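Local atomic coordinates of 4-alpha-glucanotransferase (Corynebacterium glutamicum, PDB entry 5B68), a protein that belongs to the amylomaltase (MalQ) family of enzymes and combines an N-terminal beta-sandwich domain with a TIM-barrel enzyme domain. Residues 564-570 with 651-657; 576-582 with 659-665. One frame throughout, in Å; residues are numbered along the deposited sequence.

Interactions 1 and 2 lie about 16 Å apart, centre to centre, on the same side of the chain's centre and within the TIM-barrel family region. Their segments alternate along the chain: 564-570, 576-582, 651-657, 659-665. The short consecutive helices 565-569 and 572-579, which follow barrel strand 553-556, thus meet helix 650-654 and the loop after it, which follow the adjacent parallel strand 645-649. The two contacts touch directly, P564 CD lying 3.8 Å from A659 N. Together they join the segments after two neighbouring strands: interaction 1 through hydrogen bonds, a water, a salt bridge and some apolar packing, interaction 2 by packing without cross-segment hydrogen bonds.

Interaction 1: 564-570 with 651-657; sequences PTAGYLE and VDMVGEK
A carboxylate from a distant part of the chain meets the N-terminus of a short helix here. P564 (phi/psi -54/156) occupies the N-cap position of helix 565-569, whose first turn closes through Y568 N to P564 O (2.8 Å). D652, with chi1 -76° (m) and chi2 -6°, turns its carboxylate to this end: OD1 accepts T565 N at 2.9 Å (154°), and OD2 accepts the hydroxyl OG1 of T565 (chi1 m) at 2.6 Å. D652 thus supplies, from outside the helix, the acceptor for its first amide, which the N-cap proline's side chain cannot. A water extends the arrangement, accepting A566 N (2.9 Å) and donating to D652 OD1 (2.8 Å) and E656 O (2.9 Å). CA atoms of T565 and D652 are 6.0 Å apart.

G655 (phi/psi 83/17) ends the weakly bonded helix around 651-654. The chain then passes so close to helix 565-569 that the CA atoms of G567 and K657 are 4.3 Å apart; a CB on G567 would clash with K657 O at 2.6 Å. P564 CG packs on V651 CG2 (3.7 Å), P564 CB on E656 O (3.2 Å), and A566 CB on K657 CG (3.9 Å). The extended K657 side chain (m, t, t, t) carries NZ to 3.5 Å from OE1 of E570 (chi1 -78°, m; chi2 146°, between wells), a salt bridge whose hydrogen bond is weak.

The contact joins the segments after neighbouring parallel barrel strands, 553-556 and 645-649. T565 and A566 also pack on helix 627-639, while M653 rests against helix 694-702.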
loop_
_atom_site.group_PDB
_atom_site.type_symbol
_atom_site.label_atom_id
_atom_site.label_comp_id
_atom_site.label_asym_id
_atom_site.label_seq_id
_atom_site.Cartn_x
_atom_site.Cartn_y
_atom_site.Cartn_z
ATOM N N PRO A 564 -1.891 14.841 -15.455
ATOM C CA PRO A 564 -3.186 14.478 -16.033
ATOM C C PRO A 564 -3.207 14.639 -17.545
ATOM O O PRO A 564 -2.378 15.348 -18.103
ATOM C CB PRO A 564 -4.118 15.431 -15.405
ATOM C CG PRO A 564 -3.508 15.690 -14.052
ATOM C CD PRO A 564 -2.056 15.833 -14.379
ATOM N N THR A 565 -4.092 13.913 -18.182
ATOM C CA THR A 565 -4.035 13.768 -19.649
ATOM C C THR A 565 -4.141 15.106 -20.380
ATOM O O THR A 565 -3.486 15.255 -21.419
ATOM C CB THR A 565 -5.083 12.812 -20.092
ATOM O OG1 THR A 565 -4.925 11.603 -19.361
ATOM C CG2 THR A 565 -4.977 12.477 -21.588
ATOM N N ALA A 566 -4.872 16.082 -19.853
ATOM C CA ALA A 566 -4.937 17.382 -20.543
ATOM C C ALA A 566 -3.552 18.032 -20.575
ATOM O O ALA A 566 -3.184 18.693 -21.557
ATOM C CB ALA A 566 -5.926 18.325 -19.913
ATOM N N GLY A 567 -2.800 17.878 -19.489
ATOM C CA GLY A 567 -1.384 18.353 -19.443
ATOM C C GLY A 567 -0.435 17.507 -20.252
ATOM O O GLY A 567 0.402 18.043 -21.011
ATOM N N TYR A 568 -0.601 16.189 -20.154
ATOM C CA TYR A 568 0.230 15.240 -20.835
ATOM C C TYR A 568 0.126 15.421 -22.369
ATOM O O TYR A 568 1.113 15.432 -23.047
ATOM C CB TYR A 568 -0.163 13.823 -20.470
ATOM C CG TYR A 568 0.847 12.809 -20.803
ATOM C CD1 TYR A 568 1.048 12.395 -22.109
ATOM C CD2 TYR A 568 1.677 12.261 -19.820
ATOM C CE1 TYR A 568 1.997 11.458 -22.429
ATOM C CE2 TYR A 568 2.624 11.296 -20.144
ATOM C CZ TYR A 568 2.795 10.918 -21.453
ATOM O OH TYR A 568 3.729 9.964 -21.822
ATOM N N LEU A 569 -1.089 15.546 -22.895
ATOM C CA LEU A 569 -1.282 15.854 -24.330
ATOM C C LEU A 569 -0.510 17.089 -24.802
ATOM O O LEU A 569 -0.088 17.119 -25.964
ATOM C CB LEU A 569 -2.791 16.034 -24.642
ATOM C CG LEU A 569 -3.594 14.715 -24.682
ATOM C CD1 LEU A 569 -5.118 14.906 -24.563
ATOM C CD2 LEU A 569 -3.263 13.863 -25.895
ATOM N N GLU A 570 -0.340 18.081 -23.923
ATOM C CA GLU A 570 0.277 19.348 -24.287
ATOM C C GLU A 570 1.771 19.423 -23.901
ATOM O O GLU A 570 2.346 20.510 -23.870
ATOM C CB GLU A 570 -0.592 20.532 -23.760
ATOM C CG GLU A 570 -1.827 20.779 -24.648
ATOM C CD GLU A 570 -3.079 21.263 -23.903
ATOM O OE1 GLU A 570 -3.009 22.391 -23.342
ATOM O OE2 GLU A 570 -4.140 20.534 -23.895
ATOM N N VAL A 651 -9.203 13.653 -12.284
ATOM C CA VAL A 651 -8.538 14.826 -12.874
ATOM C C VAL A 651 -8.858 14.953 -14.364
ATOM O O VAL A 651 -8.942 16.076 -14.870
ATOM C CB VAL A 651 -6.980 14.795 -12.713
ATOM C CG1 VAL A 651 -6.600 15.057 -11.266
ATOM C CG2 VAL A 651 -6.327 13.525 -13.207
ATOM N N ASP A 652 -8.929 13.826 -15.045
ATOM C CA ASP A 652 -9.188 13.812 -16.500
ATOM C C ASP A 652 -10.647 14.120 -16.830
ATOM O O ASP A 652 -10.933 14.493 -17.970
ATOM C CB ASP A 652 -8.811 12.449 -17.120
ATOM C CG ASP A 652 -7.327 12.279 -17.264
ATOM O OD1 ASP A 652 -6.626 13.266 -16.986
ATOM O OD2 ASP A 652 -6.876 11.213 -17.690
ATOM N N MET A 653 -11.550 14.005 -15.857
ATOM C CA MET A 653 -12.950 14.312 -16.047
ATOM C C MET A 653 -13.216 15.817 -15.978
ATOM O O MET A 653 -14.275 16.269 -16.415
ATOM C CB MET A 653 -13.846 13.519 -15.064
ATOM C CG MET A 653 -13.607 12.055 -15.094
ATOM S SD MET A 653 -14.673 11.123 -13.989
ATOM C CE MET A 653 -16.034 10.619 -15.073
ATOM N N VAL A 654 -12.281 16.612 -15.435
ATOM C CA VAL A 654 -12.525 18.031 -15.275
ATOM C C VAL A 654 -11.516 18.915 -16.032
ATOM O O VAL A 654 -11.601 20.127 -15.941
ATOM C CB VAL A 654 -12.541 18.426 -13.778
ATOM C CG1 VAL A 654 -13.574 17.632 -13.038
ATOM C CG2 VAL A 654 -11.182 18.177 -13.168
ATOM N N GLY A 655 -10.563 18.305 -16.742
ATOM C CA GLY A 655 -9.566 19.011 -17.536
ATOM C C GLY A 655 -8.361 19.506 -16.789
ATOM O O GLY A 655 -7.695 20.395 -17.249
ATOM N N GLU A 656 -8.124 18.978 -15.578
ATOM C CA GLU A 656 -6.907 19.341 -14.763
ATOM C C GLU A 656 -5.624 19.233 -15.619
ATOM O O GLU A 656 -5.395 18.212 -16.289
ATOM C CB GLU A 656 -6.875 18.347 -13.563
ATOM C CG GLU A 656 -5.720 18.434 -12.636
ATOM C CD GLU A 656 -5.747 19.680 -11.807
ATOM O OE1 GLU A 656 -5.139 20.671 -12.294
ATOM O OE2 GLU A 656 -6.362 19.714 -10.691
ATOM N N LYS A 657 -4.792 20.249 -15.549
ATOM C CA LYS A 657 -3.462 20.181 -16.191
ATOM C C LYS A 657 -2.279 19.963 -15.221
ATOM O O LYS A 657 -1.197 19.592 -15.690
ATOM C CB LYS A 657 -3.209 21.420 -17.056
ATOM C CG LYS A 657 -4.033 21.373 -18.340
ATOM C CD LYS A 657 -4.006 22.657 -19.149
ATOM C CE LYS A 657 -4.932 22.485 -20.351
ATOM N NZ LYS A 657 -5.209 23.764 -21.060
HETATM O O HOH W 1 -6.717 15.962 -17.638
#

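Interaction 2: 576-582 with 659-665; sequences LRERLGV and AQNQPGT. With SO4 (sulfate ion), chain E.
A Schellman-terminated helix end packs against a loop bearing a type II beta turn. Helix 572-579 finishes with G581 N to E578 O (3.0 Å) and V582 N to R577 O (2.8 Å), G581 adopting phi/psi 74/27. In the facing loop the turn Q662-T665 has P663 at -56/145 and G664 at 62/25; T665 N (3.1 Å) and T665 OG1 (2.5 Å, chi1 p) both donate to Q662 O.

Nearest CA pairs are R577-Q662 (7.8 Å) and V582-T665 (7.6 Å), and no hydrogen bond crosses. Q662 (t, p) points at the helix and its carboxamide fits against it: NE2 is 3.5 Å from L576 CD2, OE1 3.7 Å from R577 CG, and CG 4.1 Å from L580 CD1. L576 (t, p) also reaches A659 CB through CD2 (3.7 Å). L580 (m, t) sets CD1 3.6 Å from T665 CG2, which V582 CG2 approaches to 4.0 Å.

A sulfate, probably from the crystallisation liquor, accepts hydrogen bonds from G664 N at O4 (3.0 Å) and N661 ND2 at O1 (3.0 Å); ND2 also bonds D561 OD1.

R577 and E578 also touch helix 587-607, and Q660 pairs by backbone with W673, tying the loop to the chain before helix 694-702.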
loop_
_atom_site.group_PDB
_atom_site.type_symbol
_atom_site.label_atom_id
_atom_site.label_comp_id
_atom_site.label_asym_id
_atom_site.label_seq_id
_atom_site.Cartn_x
_atom_site.Cartn_y
_atom_site.Cartn_z
ATOM N N LEU A 576 7.251 20.402 -17.156
ATOM C CA LEU A 576 7.326 20.375 -15.695
ATOM C C LEU A 576 8.712 19.891 -15.244
ATOM O O LEU A 576 9.316 20.515 -14.391
ATOM C CB LEU A 576 6.225 19.473 -15.078
ATOM C CG LEU A 576 6.193 19.504 -13.545
ATOM C CD1 LEU A 576 6.038 20.930 -13.015
ATOM C CD2 LEU A 576 5.098 18.598 -12.964
ATOM N N ARG A 577 9.228 18.815 -15.840
ATOM C CA ARG A 577 10.562 18.321 -15.470
ATOM C C ARG A 577 11.655 19.368 -15.803
ATOM O O ARG A 577 12.577 19.582 -15.008
ATOM C CB ARG A 577 10.861 16.956 -16.103
ATOM C CG ARG A 577 10.154 15.762 -15.420
ATOM C CD ARG A 577 10.808 14.407 -15.746
ATOM N NE ARG A 577 10.695 14.082 -17.179
ATOM C CZ ARG A 577 11.442 13.195 -17.852
ATOM N NH1 ARG A 577 12.393 12.479 -17.247
ATOM N NH2 ARG A 577 11.228 13.022 -19.157
ATOM N N GLU A 578 11.503 20.057 -16.932
ATOM C CA GLU A 578 12.432 21.118 -17.334
ATOM C C GLU A 578 12.474 22.308 -16.393
ATOM O O GLU A 578 13.555 22.781 -16.039
ATOM C CB GLU A 578 12.115 21.589 -18.773
ATOM C CG GLU A 578 13.054 22.658 -19.335
ATOM C CD GLU A 578 14.558 22.368 -19.143
ATOM O OE1 GLU A 578 15.353 23.335 -19.225
ATOM O OE2 GLU A 578 14.962 21.194 -18.932
ATOM N N ARG A 579 11.314 22.788 -15.953
ATOM C CA ARG A 579 11.295 23.944 -15.091
ATOM C C ARG A 579 11.746 23.615 -13.683
ATOM O O ARG A 579 12.190 24.503 -12.979
ATOM C CB ARG A 579 9.961 24.696 -15.116
ATOM C CG ARG A 579 8.763 24.052 -14.449
ATOM C CD ARG A 579 7.582 24.960 -14.726
ATOM N NE ARG A 579 6.284 24.467 -14.285
ATOM C CZ ARG A 579 5.329 23.948 -15.078
ATOM N NH1 ARG A 579 5.472 23.790 -16.406
ATOM N NH2 ARG A 579 4.187 23.569 -14.514
ATOM N N LEU A 580 11.673 22.352 -13.278
ATOM C CA LEU A 580 12.211 21.993 -11.985
ATOM C C LEU A 580 13.689 21.623 -12.106
ATOM O O LEU A 580 14.326 21.396 -11.084
ATOM C CB LEU A 580 11.396 20.874 -11.344
ATOM C CG LEU A 580 9.900 21.156 -11.192
ATOM C CD1 LEU A 580 9.208 19.888 -10.673
ATOM C CD2 LEU A 580 9.557 22.387 -10.344
ATOM N N GLY A 581 14.242 21.593 -13.324
ATOM C CA GLY A 581 15.661 21.272 -13.537
ATOM C C GLY A 581 15.981 19.793 -13.355
ATOM O O GLY A 581 17.108 19.425 -13.024
ATOM N N VAL A 582 14.970 18.966 -13.601
ATOM C CA VAL A 582 14.968 17.522 -13.384
ATOM C C VAL A 582 14.904 16.774 -14.718
ATOM O O VAL A 582 14.931 15.541 -14.771
ATOM C CB VAL A 582 13.773 17.208 -12.451
ATOM C CG1 VAL A 582 13.233 15.789 -12.583
ATOM C CG2 VAL A 582 14.174 17.561 -11.017
ATOM N N ALA A 659 0.111 18.212 -12.440
ATOM C CA ALA A 659 0.581 16.975 -11.790
ATOM C C ALA A 659 0.425 17.068 -10.293
ATOM O O ALA A 659 0.567 18.154 -9.690
ATOM C CB ALA A 659 2.013 16.631 -12.149
ATOM N N GLN A 660 -0.000 15.948 -9.702
ATOM C CA GLN A 660 -0.141 15.892 -8.250
ATOM C C GLN A 660 1.243 15.629 -7.618
ATOM O O GLN A 660 1.533 16.147 -6.521
ATOM C CB GLN A 660 -1.074 14.742 -7.852
ATOM C CG GLN A 660 -1.453 14.719 -6.354
ATOM C CD GLN A 660 -2.111 15.966 -5.839
ATOM O OE1 GLN A 660 -1.489 16.759 -5.123
ATOM N NE2 GLN A 660 -3.421 16.166 -6.163
ATOM N N ASN A 661 1.992 14.764 -8.266
ATOM C CA ASN A 661 3.343 14.379 -7.816
ATOM C C ASN A 661 4.272 14.359 -9.012
ATOM O O ASN A 661 3.893 13.818 -10.075
ATOM C CB ASN A 661 3.296 12.966 -7.213
ATOM C CG ASN A 661 4.667 12.502 -6.631
ATOM O OD1 ASN A 661 5.335 13.256 -5.943
ATOM N ND2 ASN A 661 5.042 11.264 -6.898
ATOM N N GLN A 662 5.484 14.914 -8.858
ATOM C CA GLN A 662 6.553 14.719 -9.864
ATOM C C GLN A 662 7.580 13.790 -9.206
ATOM O O GLN A 662 8.270 14.244 -8.292
ATOM C CB GLN A 662 7.184 16.062 -10.285
ATOM C CG GLN A 662 8.336 15.883 -11.248
ATOM C CD GLN A 662 7.918 15.129 -12.492
ATOM O OE1 GLN A 662 8.371 14.011 -12.758
ATOM N NE2 GLN A 662 6.990 15.716 -13.232
ATOM N N PRO A 663 7.627 12.484 -9.591
ATOM C CA PRO A 663 8.554 11.567 -8.887
ATOM C C PRO A 663 9.999 12.057 -8.917
ATOM O O PRO A 663 10.390 12.763 -9.876
ATOM C CB PRO A 663 8.383 10.221 -9.639
ATOM C CG PRO A 663 6.939 10.259 -10.044
ATOM C CD PRO A 663 6.678 11.702 -10.432
ATOM N N GLY A 664 10.727 11.795 -7.830
ATOM C CA GLY A 664 12.098 12.273 -7.710
ATOM C C GLY A 664 12.277 13.795 -7.713
ATOM O O GLY A 664 13.344 14.305 -8.118
ATOM N N THR A 665 11.239 14.530 -7.317
ATOM C CA THR A 665 11.389 15.907 -6.880
ATOM C C THR A 665 11.029 15.911 -5.430
ATOM O O THR A 665 10.351 14.998 -4.956
ATOM C CB THR A 665 10.430 16.892 -7.561
ATOM O OG1 THR A 665 9.081 16.456 -7.379
ATOM C CG2 THR A 665 10.738 17.016 -9.050
HETATM S S SO4 E . 8.552 9.967 -5.221
HETATM O O1 SO4 E . 7.122 10.281 -4.953
HETATM O O2 SO4 E . 8.957 9.013 -4.173
HETATM O O3 SO4 E . 8.671 9.331 -6.554
HETATM O O4 SO4 E . 9.377 11.181 -5.269
#